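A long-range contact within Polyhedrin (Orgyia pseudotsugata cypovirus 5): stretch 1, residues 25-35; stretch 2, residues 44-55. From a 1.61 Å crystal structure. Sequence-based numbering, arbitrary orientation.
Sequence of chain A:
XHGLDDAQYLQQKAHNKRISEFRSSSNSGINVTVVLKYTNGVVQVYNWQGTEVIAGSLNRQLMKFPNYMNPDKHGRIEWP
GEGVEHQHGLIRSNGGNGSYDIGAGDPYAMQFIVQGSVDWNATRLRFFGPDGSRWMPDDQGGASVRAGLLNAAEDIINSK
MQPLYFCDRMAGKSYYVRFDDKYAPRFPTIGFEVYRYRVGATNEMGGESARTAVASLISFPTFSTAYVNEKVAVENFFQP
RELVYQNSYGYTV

Stretch 1 25-35: SSNSGINVTVV
Stretch 2, residues 44-55: QVYNWQGTEVIA

The contact is built on two antiparallel strands, 30-35 and 44-50, whose axes approach to 4.7 Å with 164° between their N-to-C directions. Three residue pairs carry the backbone ladder, each closed by two hydrogen bonds. I30 N donates to G50 O at 2.9 Å, and G50 N returns a bond to I30 O at 3.1 Å, the more bent of the two at 144°. V32 N to W48 O (3.0 Å) and W48 N to V32 O (2.8 Å) form the second pair; V34 N to Y46 O (2.8 Å) and Y46 N to V34 O (2.9 Å) form the third. The CA atoms of I30 and G50 lie 5.5 Å apart, those of V32 and W48 5.2 Å, and those of V34 and Y46 5.2 Å. Alternating with them are the non-hydrogen-bonded pairs N31 with Q49, T33 with N47 and, beyond V34-Y46, V35 with V45, whose CA atoms are closer, at 4.7, 4.3 and 4.7 Å. Here CA-H groups approach carbonyls across the gap, as from T33 CA to Y46 O at 3.2 Å and from Q49 CA to I30 O at 3.3 Å. Strand residues keep extended backbones, with phi/psi of -125/127 at V32 and -125/115 at N47; G50 is nearly fully stretched at -170/178.

The only side-chain hydrogen bonds between the stretches centre on N47 (chi1 168°, t). N47 ND2 donates to N31 OD1 at 3.1 Å and to T33 OG1, also at 3.1 Å, so one amide group ties together two residues of the facing strand. An asparagine suits this place because its NH2 has two hydrogens to give. N31 (chi1 -80°, m) and T33 (chi1 -53°, m) supply the acceptors from the same face, which also bears Q49, V35 and V45. The face is not wholly polar: T33 CG2 meets V45 CG1 at 3.8 Å.

The other face carries I30, V32, V34, Y46 and W48. The beta-branched valines V32 (chi1 178°, t) and V34 (chi1 162°, t) favour the extended backbone. V34 CG2 packs obliquely against W48 CZ3 at 3.7 Å; W48 and Y46 are both m in chi1, at -65° and -67°. After G50 the chain turns through T51 (-107/-49) and E52 (-111/-33), and strand 53-55 then runs nearly parallel to strand 30-35, at 14°, with its axis 8.0 Å away. I54 (chi1 -170°, chi2 167°, both t) points toward stretch 1. I54 CG2 lies 3.2 Å from V32 CG2, a tight approach, and 3.8 Å from I30 CD1; I30 reaches it with chi1 51° (p) and chi2 168° (t). G50 has no room for a side chain: an ideal CB would lie 2.7 Å from V53 O.

Beyond the ladder, S25 to S28 make a type I turn, held by S28 N to S25 O at 3.1 Å and S28 OG to S25 O at 2.7 Å. There S26 O touches T51 CB at 3.3 Å, and S26 CB lies 3.3 Å from E52 OE2.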

ATOM      1  N   SER A  25      14.639 -21.789  -3.745  1.00 10.62           N
ATOM      2  CA  SER A  25      13.226 -22.199  -3.805  1.00  9.88           C
ATOM      3  C   SER A  25      12.354 -20.980  -4.046  1.00 11.34           C
ATOM      4  O   SER A  25      12.584 -19.940  -3.438  1.00 10.23           O
ATOM      5  CB  SER A  25      12.788 -22.863  -2.494  1.00 16.36           C
ATOM      6  OG  SER A  25      11.385 -23.139  -2.497  1.00 14.31           O
ATOM      7  N   SER A  26      11.358 -21.109  -4.926  1.00 13.53           N
ATOM      8  CA  SER A  26      10.420 -20.023  -5.135  1.00 14.19           C
ATOM      9  C   SER A  26       9.642 -19.717  -3.866  1.00 14.67           C
ATOM     10  O   SER A  26       8.984 -18.699  -3.793  1.00 14.67           O
ATOM     11  CB  SER A  26       9.434 -20.341  -6.269  1.00 12.81           C
ATOM     12  OG  SER A  26      10.104 -20.460  -7.511  1.00 16.00           O
ATOM     13  N   ASN A  27       9.707 -20.601  -2.873  1.00 11.11           N
ATOM     14  CA  ASN A  27       8.995 -20.363  -1.620  1.00  9.95           C
ATOM     15  C   ASN A  27       9.875 -19.891  -0.456  1.00  6.49           C
ATOM     16  O   ASN A  27       9.395 -19.731   0.668  1.00 11.22           O
ATOM     17  CB  ASN A  27       8.162 -21.586  -1.250  1.00  8.97           C
ATOM     18  CG  ASN A  27       7.023 -21.796  -2.218  1.00 15.44           C
ATOM     19  OD1 ASN A  27       6.933 -22.833  -2.886  1.00 21.02           O
ATOM     20  ND2 ASN A  27       6.160 -20.793  -2.327  1.00 15.28           N
ATOM     21  N   SER A  28      11.154 -19.651  -0.746  1.00  6.75           N
ATOM     22  CA  SER A  28      12.023 -18.941   0.193  1.00  8.82           C
ATOM     23  C   SER A  28      11.788 -17.446   0.039  1.00 11.22           C
ATOM     24  O   SER A  28      11.034 -17.009  -0.834  1.00 11.59           O
ATOM     25  CB  SER A  28      13.492 -19.248  -0.097  1.00 13.07           C
ATOM     26  OG  SER A  28      13.871 -18.742  -1.368  1.00 12.96           O
ATOM     27  N   GLY A  29      12.437 -16.660   0.884  1.00 10.77           N
ATOM     28  CA  GLY A  29      12.276 -15.224   0.824  1.00 12.18           C
ATOM     29  C   GLY A  29      13.367 -14.496   0.067  1.00  7.88           C
ATOM     30  O   GLY A  29      14.532 -14.883   0.102  1.00 11.99           O
ATOM     31  N   ILE A  30      12.973 -13.438  -0.636  1.00  7.80           N
ATOM     32  CA  ILE A  30      13.909 -12.459  -1.168  1.00  5.42           C
ATOM     33  C   ILE A  30      13.659 -11.191  -0.360  1.00  7.75           C
ATOM     34  O   ILE A  30      12.518 -10.915   0.019  1.00  9.28           O
ATOM     35  CB  ILE A  30      13.704 -12.200  -2.700  1.00  8.58           C
ATOM     36  CG1 ILE A  30      12.246 -11.875  -3.034  1.00 16.97           C
ATOM     37  CG2 ILE A  30      14.182 -13.407  -3.535  1.00 10.46           C
ATOM     38  CD1 ILE A  30      12.052 -11.323  -4.475  1.00 16.64           C
ATOM     39  N   ASN A  31      14.726 -10.457  -0.056  1.00  7.68           N
ATOM     40  CA  ASN A  31      14.630  -9.264   0.784  1.00  7.83           C
ATOM     41  C   ASN A  31      15.157  -8.057   0.041  1.00  8.11           C
ATOM     42  O   ASN A  31      16.170  -8.128  -0.643  1.00  8.46           O
ATOM     43  CB  ASN A  31      15.426  -9.432   2.076  1.00  9.05           C
ATOM     44  CG  ASN A  31      14.687 -10.235   3.116  1.00 12.39           C
ATOM     45  OD1 ASN A  31      14.044  -9.684   4.003  1.00 11.38           O
ATOM     46  ND2 ASN A  31      14.771 -11.559   3.008  1.00 14.78           N
ATOM     47  N   VAL A  32      14.455  -6.948   0.184  1.00  6.36           N
ATOM     48  CA  VAL A  32      14.925  -5.672  -0.317  1.00  5.78           C
ATOM     49  C   VAL A  32      14.896  -4.732   0.870  1.00  4.19           C
ATOM     50  O   VAL A  32      13.883  -4.628   1.559  1.00  5.61           O
ATOM     51  CB  VAL A  32      14.024  -5.149  -1.443  1.00  6.27           C
ATOM     52  CG1 VAL A  32      14.508  -3.789  -1.913  1.00  8.48           C
ATOM     53  CG2 VAL A  32      14.043  -6.157  -2.605  1.00  7.48           C
ATOM     54  N   THR A  33      16.025  -4.083   1.136  1.00  4.17           N
ATOM     55  CA  THR A  33      16.120  -3.150   2.240  1.00  5.18           C
ATOM     56  C   THR A  33      16.580  -1.795   1.706  1.00  6.84           C
ATOM     57  O   THR A  33      17.511  -1.695   0.892  1.00  5.31           O
ATOM     58  CB  THR A  33      17.071  -3.656   3.336  1.00  7.33           C
ATOM     59  OG1 THR A  33      16.671  -4.976   3.721  1.00  9.55           O
ATOM     60  CG2 THR A  33      17.013  -2.750   4.590  1.00  7.18           C
ATOM     61  N   VAL A  34      15.867  -0.759   2.114  1.00  5.40           N
ATOM     62  CA  VAL A  34      16.318   0.596   1.859  1.00  5.81           C
ATOM     63  C   VAL A  34      16.775   1.172   3.180  1.00  5.79           C
ATOM     64  O   VAL A  34      16.023   1.180   4.161  1.00  5.56           O
ATOM     65  CB  VAL A  34      15.187   1.466   1.291  1.00  8.03           C
ATOM     66  CG1 VAL A  34      15.506   2.981   1.439  1.00  5.83           C
ATOM     67  CG2 VAL A  34      14.921   1.075  -0.139  1.00  5.85           C
ATOM     68  N   VAL A  35      18.025   1.620   3.217  1.00  4.73           N
ATOM     69  CA  VAL A  35      18.557   2.231   4.425  1.00  3.92           C
ATOM     70  C   VAL A  35      18.852   3.690   4.155  1.00  4.91           C
ATOM     71  O   VAL A  35      19.704   4.008   3.333  1.00  5.69           O
ATOM     72  CB  VAL A  35      19.846   1.559   4.899  1.00  4.66           C
ATOM     73  CG1 VAL A  35      20.285   2.167   6.228  1.00  6.98           C
ATOM     74  CG2 VAL A  35      19.627   0.073   5.085  1.00  7.84           C
ATOM     75  N   GLN A  44      17.359   5.118   8.874  1.00  4.51           N
ATOM     76  CA  GLN A  44      15.978   4.661   8.808  1.00  4.78           C
ATOM     77  C   GLN A  44      15.909   3.493   7.851  1.00  5.67           C
ATOM     78  O   GLN A  44      16.371   3.590   6.712  1.00  6.43           O
ATOM     79  CB  GLN A  44      15.026   5.778   8.356  1.00  4.43           C
ATOM     80  CG  GLN A  44      13.551   5.352   8.442  1.00  5.67           C
ATOM     81  CD  GLN A  44      12.583   6.516   8.273  1.00  7.91           C
ATOM     82  OE1 GLN A  44      11.453   6.451   8.771  1.00 10.95           O
ATOM     83  NE2 GLN A  44      13.008   7.578   7.574  1.00  8.80           N
ATOM     84  N   VAL A  45      15.307   2.404   8.320  1.00  3.04           N
ATOM     85  CA  VAL A  45      15.282   1.134   7.607  1.00  4.36           C
ATOM     86  C   VAL A  45      13.874   0.807   7.136  1.00  5.75           C
ATOM     87  O   VAL A  45      12.910   0.920   7.894  1.00  5.39           O
ATOM     88  CB  VAL A  45      15.729  -0.000   8.545  1.00  4.98           C
ATOM     89  CG1 VAL A  45      15.642  -1.386   7.846  1.00  7.01           C
ATOM     90  CG2 VAL A  45      17.152   0.294   9.085  1.00  7.04           C
ATOM     91  N   TYR A  46      13.770   0.398   5.880  1.00  4.79           N
ATOM     92  CA  TYR A  46      12.562  -0.219   5.355  1.00  6.01           C
ATOM     93  C   TYR A  46      12.973  -1.530   4.721  1.00  6.80           C
ATOM     94  O   TYR A  46      13.863  -1.552   3.874  1.00  5.71           O
ATOM     95  CB  TYR A  46      11.935   0.665   4.271  1.00  5.13           C
ATOM     96  CG  TYR A  46      11.380   1.977   4.782  1.00  5.01           C
ATOM     97  CD1 TYR A  46      10.084   2.050   5.290  1.00  7.59           C
ATOM     98  CD2 TYR A  46      12.155   3.132   4.764  1.00  5.64           C
ATOM     99  CE1 TYR A  46       9.575   3.262   5.765  1.00  7.24           C
ATOM    100  CE2 TYR A  46      11.660   4.329   5.228  1.00  5.33           C
ATOM    101  CZ  TYR A  46      10.379   4.383   5.741  1.00  7.09           C
ATOM    102  OH  TYR A  46       9.873   5.582   6.197  1.00  8.94           O
ATOM    103  N   ASN A  47      12.331  -2.620   5.140  1.00  5.27           N
ATOM    104  CA  ASN A  47      12.628  -3.965   4.661  1.00  5.97           C
ATOM    105  C   ASN A  47      11.373  -4.652   4.109  1.00  8.04           C
ATOM    106  O   ASN A  47      10.410  -4.877   4.833  1.00  8.16           O
ATOM    107  CB  ASN A  47      13.294  -4.793   5.778  1.00  5.63           C
ATOM    108  CG  ASN A  47      13.364  -6.284   5.456  1.00  9.21           C
ATOM    109  OD1 ASN A  47      12.713  -7.093   6.108  1.00 12.41           O
ATOM    110  ND2 ASN A  47      14.138  -6.644   4.433  1.00  7.78           N
ATOM    111  N   TRP A  48      11.389  -4.927   2.808  1.00  7.47           N
ATOM    112  CA  TRP A  48      10.319  -5.673   2.129  1.00  8.09           C
ATOM    113  C   TRP A  48      10.742  -7.130   1.884  1.00  7.53           C
ATOM    114  O   TRP A  48      11.910  -7.404   1.623  1.00  9.31           O
ATOM    115  CB  TRP A  48      10.016  -5.042   0.773  1.00  5.79           C
ATOM    116  CG  TRP A  48       9.438  -3.655   0.760  1.00  9.84           C
ATOM    117  CD1 TRP A  48       8.125  -3.312   0.574  1.00 15.52           C
ATOM    118  CD2 TRP A  48      10.165  -2.420   0.839  1.00  7.94           C
ATOM    119  NE1 TRP A  48       7.991  -1.940   0.561  1.00 11.58           N
ATOM    120  CE2 TRP A  48       9.228  -1.374   0.731  1.00 11.33           C
ATOM    121  CE3 TRP A  48      11.514  -2.101   1.017  1.00  8.39           C
ATOM    122  CZ2 TRP A  48       9.604  -0.029   0.787  1.00  9.34           C
ATOM    123  CZ3 TRP A  48      11.885  -0.764   1.066  1.00  9.10           C
ATOM    124  CH2 TRP A  48      10.935   0.253   0.951  1.00  7.85           C
ATOM    125  N   GLN A  49       9.788  -8.062   1.947  1.00  8.38           N
ATOM    126  CA  GLN A  49      10.068  -9.458   1.642  1.00  9.13           C
ATOM    127  C   GLN A  49       9.054  -9.940   0.617  1.00  8.73           C
ATOM    128  O   GLN A  49       7.967  -9.375   0.497  1.00  7.81           O
ATOM    129  CB  GLN A  49       9.922 -10.329   2.893  1.00  9.78           C
ATOM    130  CG  GLN A  49      10.766  -9.926   4.071  1.00 21.19           C
ATOM    131  CD  GLN A  49      10.511 -10.811   5.275  1.00 23.35           C
ATOM    132  OE1 GLN A  49      10.679 -12.039   5.206  1.00 16.56           O
ATOM    133  NE2 GLN A  49      10.088 -10.196   6.385  1.00 16.02           N
ATOM    134  N   GLY A  50       9.400 -10.986  -0.123  1.00  8.10           N
ATOM    135  CA  GLY A  50       8.468 -11.565  -1.079  1.00  6.27           C
ATOM    136  C   GLY A  50       9.034 -12.873  -1.601  1.00  7.56           C
ATOM    137  O   GLY A  50      10.129 -13.259  -1.233  1.00  7.75           O
ATOM    138  N   THR A  51       8.282 -13.557  -2.453  1.00  4.23           N
ATOM    139  CA  THR A  51       8.718 -14.842  -2.967  1.00  6.87           C
ATOM    140  C   THR A  51       9.138 -14.738  -4.432  1.00 10.72           C
ATOM    141  O   THR A  51      10.214 -15.187  -4.787  1.00  8.99           O
ATOM    142  CB  THR A  51       7.604 -15.871  -2.825  1.00  8.75           C
ATOM    143  OG1 THR A  51       6.365 -15.278  -3.249  1.00  7.47           O
ATOM    144  CG2 THR A  51       7.492 -16.308  -1.375  1.00  8.95           C
ATOM    145  N   GLU A  52       8.303 -14.126  -5.270  1.00  6.75           N
ATOM    146  CA  GLU A  52       8.547 -14.088  -6.714  1.00  3.68           C
ATOM    147  C   GLU A  52       8.896 -12.689  -7.185  1.00  6.52           C
ATOM    148  O   GLU A  52       9.645 -12.498  -8.146  1.00  5.10           O
ATOM    149  CB  GLU A  52       7.275 -14.523  -7.464  1.00  4.29           C
ATOM    150  CG  GLU A  52       6.882 -15.983  -7.266  1.00  7.38           C
ATOM    151  CD  GLU A  52       7.685 -16.968  -8.094  1.00 11.24           C
ATOM    152  OE1 GLU A  52       8.511 -16.570  -8.953  1.00  8.50           O
ATOM    153  OE2 GLU A  52       7.463 -18.179  -7.888  1.00  7.59           O
ATOM    154  N   VAL A  53       8.300 -11.705  -6.529  1.00  7.84           N
ATOM    155  CA  VAL A  53       8.475 -10.330  -6.934  1.00  8.76           C
ATOM    156  C   VAL A  53       8.438  -9.462  -5.689  1.00 10.88           C
ATOM    157  O   VAL A  53       7.688  -9.708  -4.733  1.00 11.32           O
ATOM    158  CB  VAL A  53       7.379  -9.912  -7.920  1.00  7.24           C
ATOM    159  CG1 VAL A  53       6.017  -9.974  -7.253  1.00  7.57           C
ATOM    160  CG2 VAL A  53       7.643  -8.515  -8.474  1.00 11.00           C
ATOM    161  N   ILE A  54       9.293  -8.462  -5.678  1.00  6.12           N
ATOM    162  CA  ILE A  54       9.259  -7.510  -4.597  1.00  5.49           C
ATOM    163  C   ILE A  54       9.325  -6.117  -5.212  1.00  7.26           C
ATOM    164  O   ILE A  54      10.254  -5.797  -5.942  1.00  9.62           O
ATOM    165  CB  ILE A  54      10.394  -7.797  -3.618  1.00  9.94           C
ATOM    166  CG1 ILE A  54      10.245  -6.966  -2.357  1.00 13.43           C
ATOM    167  CG2 ILE A  54      11.707  -7.524  -4.247  1.00 18.31           C
ATOM    168  CD1 ILE A  54      11.161  -7.463  -1.268  1.00 23.53           C
ATOM    169  N   ALA A  55       8.313  -5.308  -4.917  1.00  6.56           N
ATOM    170  CA  ALA A  55       8.127  -4.025  -5.567  1.00  5.72           C
ATOM    171  C   ALA A  55       7.650  -3.062  -4.500  1.00  6.78           C
ATOM    172  O   ALA A  55       6.979  -3.460  -3.550  1.00  8.10           O
ATOM    173  CB  ALA A  55       7.074  -4.139  -6.666  1.00  7.38           C
TER